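Local coordinates for dermonecrotic toxin (Pasteurella multocida, PDB 2EBF), which acts as a potent mitogen and osteolytic toxin that induces bone resorption and is associated with severe progressive atrophic rhinitis in pigs, at residues H96-E100 with L142-G148; I102-E106 with F118-R122. One frame throughout, in Å; residues are numbered along the deposited sequence.

In the C-terminal region of this toxin, contact 1 and contact 2 offer a compact example of two contacts that meet at one site. Both use helix 88-108, within the membrane localization domain, and their centres lie about 11 Å apart. Contact 2 pairs it with the next helix, 115-129, in an antiparallel hairpin; contact 1 reaches further along the chain to helix 135-143 and the turn around 144-148, so that contact 2 falls entirely within the sequence bracketed by contact 1. A salt bridge from Lys-147 to Asp-103 joins the two, and both touch the same glucose, so together they line the pocket where the sugar is bound in this crystal.

Contact 1. Residues H96-E100 with L142-G148; sequences HELME and LQIPNKG. With GLC (alpha-D-glucopyranose), chain C; GLC (alpha-D-glucopyranose), chain B.
In the helical bundle that includes the membrane localization domain, the turn around 144-148 is tied to helix 88-108 by Glu-100 and Gly-148. Gly-148 N donates to Glu-100 OE1 over 2.8 Å, at an N-H...O angle of 144°, and meets the lone pair turned away from OE2. Glu-100 reaches it with a fully extended side chain, its CG opposite the backbone N (chi1 180°). Its other oxygen, OE2, forms a salt bridge with Arg-312 and shares a water with Asn-146 OD1, so both carboxylate oxygens are engaged and the group is pinned at both ends. Lacking a side chain, Gly-148 lets the two backbones come together, with its CA 3.8 Å from the CA of Glu-97.

One turn before Glu-100, His-96 CB lies 3.2 Å from Lys-147 O, while the imidazole points its CD2 edge at Leu-142 CD2; its NE2 is bound to Tyr-130 OH. Met-99 runs across the stem of Lys-147, with Met-99 CB 3.8 Å from Lys-147 CD. The sulfur, Met-99 SD, touches Leu-142 CD2 at 4.1 Å. Lys-147 stays extended along this apolar support and bends only at its last torsion (chi4 65°). That bend turns NZ toward the sugar, where it donates to O5 of the chain C glucose at 3.0 Å and also pairs with Asp-103. Leu-142 CB and Gln-143 CG line the same pocket, which holds two glucoses whose anomeric carbons share one bridging oxygen, as in trehalose: a disaccharide pocket of the crystal, lined by one helix and the turn packed against it.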
loop_
_atom_site.group_PDB
_atom_site.type_symbol
_atom_site.label_atom_id
_atom_site.label_comp_id
_atom_site.label_asym_id
_atom_site.label_seq_id
_atom_site.Cartn_x
_atom_site.Cartn_y
_atom_site.Cartn_z
ATOM N N HIS A 96 17.980 -9.551 2.552
ATOM C CA HIS A 96 18.123 -8.105 2.778
ATOM C C HIS A 96 18.599 -7.797 4.210
ATOM O O HIS A 96 19.437 -6.924 4.403
ATOM C CB HIS A 96 16.816 -7.360 2.480
ATOM C CG HIS A 96 16.525 -7.175 1.016
ATOM N ND1 HIS A 96 15.500 -7.835 0.375
ATOM C CD2 HIS A 96 17.091 -6.370 0.080
ATOM C CE1 HIS A 96 15.451 -7.454 -0.893
ATOM N NE2 HIS A 96 16.412 -6.572 -1.099
ATOM N N GLU A 97 18.070 -8.522 5.200
ATOM C CA GLU A 97 18.509 -8.394 6.589
ATOM C C GLU A 97 20.002 -8.693 6.742
ATOM O O GLU A 97 20.720 -7.950 7.435
ATOM C CB GLU A 97 17.674 -9.296 7.514
ATOM C CG GLU A 97 16.206 -8.849 7.669
ATOM C CD GLU A 97 15.345 -9.842 8.454
ATOM O OE1 GLU A 97 15.866 -10.869 8.906
ATOM O OE2 GLU A 97 14.134 -9.595 8.617
ATOM N N LEU A 98 20.475 -9.751 6.081
ATOM C CA LEU A 98 21.900 -10.102 6.114
ATOM C C LEU A 98 22.754 -9.004 5.500
ATOM O O LEU A 98 23.834 -8.689 6.011
ATOM C CB LEU A 98 22.172 -11.403 5.358
ATOM C CG LEU A 98 23.237 -12.367 5.926
ATOM C CD1 LEU A 98 23.769 -13.344 4.888
ATOM C CD2 LEU A 98 24.374 -11.725 6.747
ATOM N N MET A 99 22.279 -8.440 4.394
ATOM C CA MET A 99 22.971 -7.311 3.779
ATOM C C MET A 99 23.159 -6.194 4.811
ATOM O O MET A 99 24.262 -5.679 4.957
ATOM C CB MET A 99 22.207 -6.782 2.567
ATOM C CG MET A 99 22.192 -7.688 1.333
ATOM S SD MET A 99 21.240 -6.827 0.060
ATOM C CE MET A 99 21.035 -8.131 -1.130
ATOM N N GLU A 100 22.092 -5.840 5.539
ATOM C CA GLU A 100 22.210 -4.805 6.578
ATOM C C GLU A 100 23.236 -5.173 7.663
ATOM O O GLU A 100 24.063 -4.336 8.035
ATOM C CB GLU A 100 20.865 -4.399 7.203
ATOM C CG GLU A 100 21.056 -3.313 8.300
ATOM C CD GLU A 100 19.768 -2.795 8.930
ATOM O OE1 GLU A 100 18.672 -2.955 8.353
ATOM O OE2 GLU A 100 19.865 -2.203 10.028
ATOM N N LEU A 142 18.321 -0.370 -2.926
ATOM C CA LEU A 142 19.470 -0.507 -2.027
ATOM C C LEU A 142 20.114 0.813 -1.550
ATOM O O LEU A 142 20.984 0.798 -0.674
ATOM C CB LEU A 142 20.516 -1.463 -2.617
ATOM C CG LEU A 142 20.085 -2.921 -2.836
ATOM C CD1 LEU A 142 21.273 -3.764 -3.311
ATOM C CD2 LEU A 142 19.476 -3.525 -1.581
ATOM N N GLN A 143 19.691 1.944 -2.103
ATOM C CA GLN A 143 20.116 3.250 -1.583
ATOM C C GLN A 143 19.335 3.634 -0.311
ATOM O O GLN A 143 19.808 4.456 0.487
ATOM C CB GLN A 143 20.025 4.348 -2.659
ATOM C CG GLN A 143 21.252 4.361 -3.585
ATOM C CD GLN A 143 21.195 5.350 -4.746
ATOM O OE1 GLN A 143 22.234 5.623 -5.356
ATOM N NE2 GLN A 143 20.002 5.879 -5.068
ATOM N N ILE A 144 18.149 3.054 -0.122
ATOM C CA ILE A 144 17.376 3.282 1.107
ATOM C C ILE A 144 18.138 2.690 2.311
ATOM O O ILE A 144 18.498 1.518 2.290
ATOM C CB ILE A 144 15.942 2.672 1.023
ATOM C CG1 ILE A 144 15.219 3.178 -0.231
ATOM C CG2 ILE A 144 15.124 3.001 2.291
ATOM C CD1 ILE A 144 13.963 2.389 -0.597
ATOM N N PRO A 145 18.388 3.503 3.359
ATOM C CA PRO A 145 19.112 3.018 4.542
ATOM C C PRO A 145 18.351 1.883 5.225
ATOM O O PRO A 145 17.152 1.758 5.018
ATOM C CB PRO A 145 19.158 4.254 5.459
ATOM C CG PRO A 145 18.959 5.430 4.518
ATOM C CD PRO A 145 18.002 4.922 3.492
ATOM N N ASN A 146 19.053 1.075 6.023
ATOM C CA ASN A 146 18.467 -0.044 6.785
ATOM C C ASN A 146 17.834 -1.082 5.857
ATOM O O ASN A 146 16.603 -1.225 5.801
ATOM C CB ASN A 146 17.429 0.429 7.807
ATOM C CG ASN A 146 17.744 1.802 8.390
ATOM O OD1 ASN A 146 18.824 2.040 8.940
ATOM N ND2 ASN A 146 16.792 2.707 8.272
ATOM N N LYS A 147 18.687 -1.799 5.131
ATOM C CA LYS A 147 18.238 -2.797 4.165
ATOM C C LYS A 147 17.382 -3.889 4.772
ATOM O O LYS A 147 16.625 -4.544 4.054
ATOM C CB LYS A 147 19.429 -3.428 3.462
ATOM C CG LYS A 147 20.223 -2.447 2.620
ATOM C CD LYS A 147 21.369 -3.149 1.925
ATOM C CE LYS A 147 22.132 -2.186 1.006
ATOM N NZ LYS A 147 22.799 -1.099 1.780
ATOM N N GLY A 148 17.498 -4.085 6.086
ATOM C CA GLY A 148 16.670 -5.054 6.791
ATOM C C GLY A 148 15.486 -4.473 7.536
ATOM O O GLY A 148 14.938 -5.121 8.406
HETATM C C1 GLC C . 24.264 1.871 -0.144
HETATM C C2 GLC C . 24.150 3.353 0.211
HETATM C C3 GLC C . 25.498 3.853 0.747
HETATM C C4 GLC C . 25.953 3.014 1.940
HETATM C C5 GLC C . 25.934 1.518 1.600
HETATM C C6 GLC C . 26.137 0.673 2.850
HETATM O O1 GLC C . 25.214 1.744 -1.205
HETATM O O2 GLC C . 23.751 4.099 -0.947
HETATM O O3 GLC C . 25.443 5.227 1.134
HETATM O O4 GLC C . 27.277 3.423 2.332
HETATM O O5 GLC C . 24.680 1.129 1.017
HETATM O O6 GLC C . 25.047 0.917 3.748
HETATM C C1 GLC B . 25.256 0.472 -1.856
HETATM C C2 GLC B . 26.575 0.368 -2.622
HETATM C C3 GLC B . 26.614 1.366 -3.781
HETATM C C4 GLC B . 25.367 1.255 -4.670
HETATM C C5 GLC B . 24.070 1.247 -3.842
HETATM C C6 GLC B . 22.863 0.863 -4.690
HETATM O O2 GLC B . 27.649 0.654 -1.722
HETATM O O3 GLC B . 27.799 1.158 -4.562
HETATM O O4 GLC B . 25.346 2.336 -5.612
HETATM O O5 GLC B . 24.145 0.313 -2.751
HETATM O O6 GLC B . 23.014 -0.494 -5.139
HETATM O O HOH W 1 20.692 0.426 9.849
#

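Contact 2. Residues I102-E106 with F118-R122. With GLC (alpha-D-glucopyranose), chain C.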
loop_
_atom_site.group_PDB
_atom_site.type_symbol
_atom_site.label_atom_id
_atom_site.label_comp_id
_atom_site.label_asym_id
_atom_site.label_seq_id
_atom_site.Cartn_x
_atom_site.Cartn_y
_atom_site.Cartn_z
ATOM N N ILE A 102 25.861 -6.945 7.415
ATOM C CA ILE A 102 27.144 -6.736 6.824
ATOM C C ILE A 102 27.499 -5.259 6.692
ATOM O O ILE A 102 28.565 -4.875 7.029
ATOM C CB ILE A 102 27.274 -7.475 5.504
ATOM C CG1 ILE A 102 27.145 -8.973 5.745
ATOM C CG2 ILE A 102 28.522 -7.161 4.838
ATOM C CD1 ILE A 102 27.002 -9.742 4.521
ATOM N N ASP A 103 26.566 -4.459 6.218
ATOM C CA ASP A 103 26.702 -2.994 6.220
ATOM C C ASP A 103 27.148 -2.455 7.583
ATOM O O ASP A 103 28.098 -1.675 7.673
ATOM C CB ASP A 103 25.374 -2.326 5.836
ATOM C CG ASP A 103 25.013 -2.499 4.375
ATOM O OD1 ASP A 103 25.880 -2.868 3.544
ATOM O OD2 ASP A 103 23.827 -2.263 4.059
ATOM N N LEU A 104 26.449 -2.879 8.637
ATOM C CA LEU A 104 26.690 -2.408 9.989
ATOM C C LEU A 104 28.056 -2.860 10.510
ATOM O O LEU A 104 28.765 -2.085 11.150
ATOM C CB LEU A 104 25.590 -2.900 10.932
ATOM C CG LEU A 104 24.190 -2.291 10.766
ATOM C CD1 LEU A 104 23.184 -3.038 11.630
ATOM C CD2 LEU A 104 24.182 -0.801 11.117
ATOM N N TYR A 105 28.409 -4.112 10.220
ATOM C CA TYR A 105 29.704 -4.666 10.605
ATOM C C TYR A 105 30.843 -3.911 9.935
ATOM O O TYR A 105 31.823 -3.554 10.595
ATOM C CB TYR A 105 29.772 -6.148 10.246
ATOM C CG TYR A 105 31.045 -6.835 10.697
ATOM C CD1 TYR A 105 31.091 -7.529 11.911
ATOM C CD2 TYR A 105 32.200 -6.795 9.908
ATOM C CE1 TYR A 105 32.245 -8.171 12.322
ATOM C CE2 TYR A 105 33.360 -7.434 10.310
ATOM C CZ TYR A 105 33.375 -8.118 11.517
ATOM O OH TYR A 105 34.524 -8.741 11.925
ATOM N N GLU A 106 30.703 -3.678 8.632
ATOM C CA GLU A 106 31.675 -2.927 7.837
ATOM C C GLU A 106 31.873 -1.517 8.405
ATOM O O GLU A 106 32.990 -1.012 8.460
ATOM C CB GLU A 106 31.199 -2.854 6.385
ATOM C CG GLU A 106 32.128 -2.150 5.422
ATOM C CD GLU A 106 31.546 -2.066 4.026
ATOM O OE1 GLU A 106 30.381 -1.623 3.873
ATOM O OE2 GLU A 106 32.254 -2.449 3.076
ATOM N N PHE A 118 33.014 -11.006 3.912
ATOM C CA PHE A 118 31.685 -10.416 4.114
ATOM C C PHE A 118 31.237 -9.617 2.888
ATOM O O PHE A 118 30.074 -9.682 2.479
ATOM C CB PHE A 118 31.654 -9.548 5.379
ATOM C CG PHE A 118 31.665 -10.337 6.677
ATOM C CD1 PHE A 118 31.550 -9.684 7.900
ATOM C CD2 PHE A 118 31.776 -11.730 6.678
ATOM C CE1 PHE A 118 31.563 -10.399 9.107
ATOM C CE2 PHE A 118 31.782 -12.449 7.880
ATOM C CZ PHE A 118 31.677 -11.778 9.094
ATOM N N ARG A 119 32.165 -8.878 2.293
ATOM C CA ARG A 119 31.864 -8.113 1.080
ATOM C C ARG A 119 31.513 -9.024 -0.091
ATOM O O ARG A 119 30.605 -8.719 -0.878
ATOM C CB ARG A 119 33.038 -7.203 0.704
ATOM C CG ARG A 119 33.243 -6.036 1.677
ATOM C CD ARG A 119 34.434 -5.180 1.248
ATOM N NE ARG A 119 34.472 -3.913 1.983
ATOM C CZ ARG A 119 35.499 -3.473 2.709
ATOM N NH1 ARG A 119 36.614 -4.188 2.816
ATOM N NH2 ARG A 119 35.407 -2.301 3.326
ATOM N N GLU A 120 32.236 -10.134 -0.213
ATOM C CA GLU A 120 31.943 -11.096 -1.268
ATOM C C GLU A 120 30.552 -11.686 -1.065
ATOM O O GLU A 120 29.769 -11.787 -2.008
ATOM C CB GLU A 120 33.002 -12.199 -1.331
ATOM C CG GLU A 120 32.556 -13.452 -2.122
ATOM C CD GLU A 120 32.311 -13.193 -3.610
ATOM O OE1 GLU A 120 31.732 -14.085 -4.306
ATOM O OE2 GLU A 120 32.709 -12.109 -4.093
ATOM N N LEU A 121 30.251 -12.059 0.172
ATOM C CA LEU A 121 28.931 -12.580 0.517
ATOM C C LEU A 121 27.826 -11.562 0.218
ATOM O O LEU A 121 26.776 -11.920 -0.313
ATOM C CB LEU A 121 28.886 -12.989 1.991
ATOM C CG LEU A 121 27.557 -13.500 2.554
ATOM C CD1 LEU A 121 26.999 -14.693 1.765
ATOM C CD2 LEU A 121 27.715 -13.857 4.022
ATOM N N ARG A 122 28.058 -10.304 0.575
ATOM C CA ARG A 122 27.080 -9.245 0.300
ATOM C C ARG A 122 26.812 -9.112 -1.199
ATOM O O ARG A 122 25.665 -8.976 -1.619
ATOM C CB ARG A 122 27.537 -7.908 0.892
ATOM C CG ARG A 122 26.489 -6.804 0.768
ATOM C CD ARG A 122 26.906 -5.528 1.498
ATOM N NE ARG A 122 28.227 -5.063 1.083
ATOM C CZ ARG A 122 28.953 -4.164 1.749
ATOM N NH1 ARG A 122 28.490 -3.621 2.862
ATOM N NH2 ARG A 122 30.149 -3.808 1.297
HETATM C C1 GLC C . 24.264 1.871 -0.144
HETATM C C2 GLC C . 24.150 3.353 0.211
HETATM C C3 GLC C . 25.498 3.853 0.747
HETATM C C4 GLC C . 25.953 3.014 1.940
HETATM C C5 GLC C . 25.934 1.518 1.600
HETATM C C6 GLC C . 26.137 0.673 2.850
HETATM O O1 GLC C . 25.214 1.744 -1.205
HETATM O O2 GLC C . 23.751 4.099 -0.947
HETATM O O3 GLC C . 25.443 5.227 1.134
HETATM O O4 GLC C . 27.277 3.423 2.332
HETATM O O5 GLC C . 24.680 1.129 1.017
HETATM O O6 GLC C . 25.047 0.917 3.748
#
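Phe-118 and Tyr-105 form the tight inner half of this antiparallel helix pair, in which segments 102-106 and 118-122, on helices 88-108 and 115-129, run at 153° with their axes 10.5 Å apart at closest approach. The rings make a T-shaped stack: the edge of Phe-118 stands over one face of Tyr-105, with CE1 above the middle of the phenol ring, centroids 4.8 Å apart and planes at 68°. Tyr-105 swings its ring into place by setting CG opposite its backbone N (chi1 -176°), and its hydroxyl is bound to Ser-112. Beside the stack, Ile-102 puts CG2 4.0 Å from Phe-118 CB and CD1 4.2 Å from Leu-121 CD2; its CG2 also lies over a face of the Arg-122 guanidinium. Leu-57 of helix 54-60 packs on Phe-118 and Leu-121 from this apolar side.

The outer half is polar and more open, and Arg-119 is exposed there. Arg-122, kinked at chi3, grips Glu-106 end-on: NH1 reaches OE1 at 2.9 Å and NH2 reaches OE2 at 3.1 Å. Both oxygens are met from above the carboxylate plane, so this is a skewed fork, not a flat one. OE2 also accepts from Arg-119 NE at 2.9 Å, nearly along its C-O axis, with a weak second bond from NH2. The same Arg-122 NH1 also donates to Asp-103 OD1 at 2.8 Å, an oxygen tilted from the guanidinium plane, so that one nitrogen serves two acids. Asp-103 OD2 lies near O6 of the chain C glucose. Two acids and two arginines thus form one network across the helices. Its chemistry implies that Arg-122, held by both acids, probably helps to fix the Asp-103 carboxylate beside the sugar, while the nearby positive charges would favour ionised carboxylates.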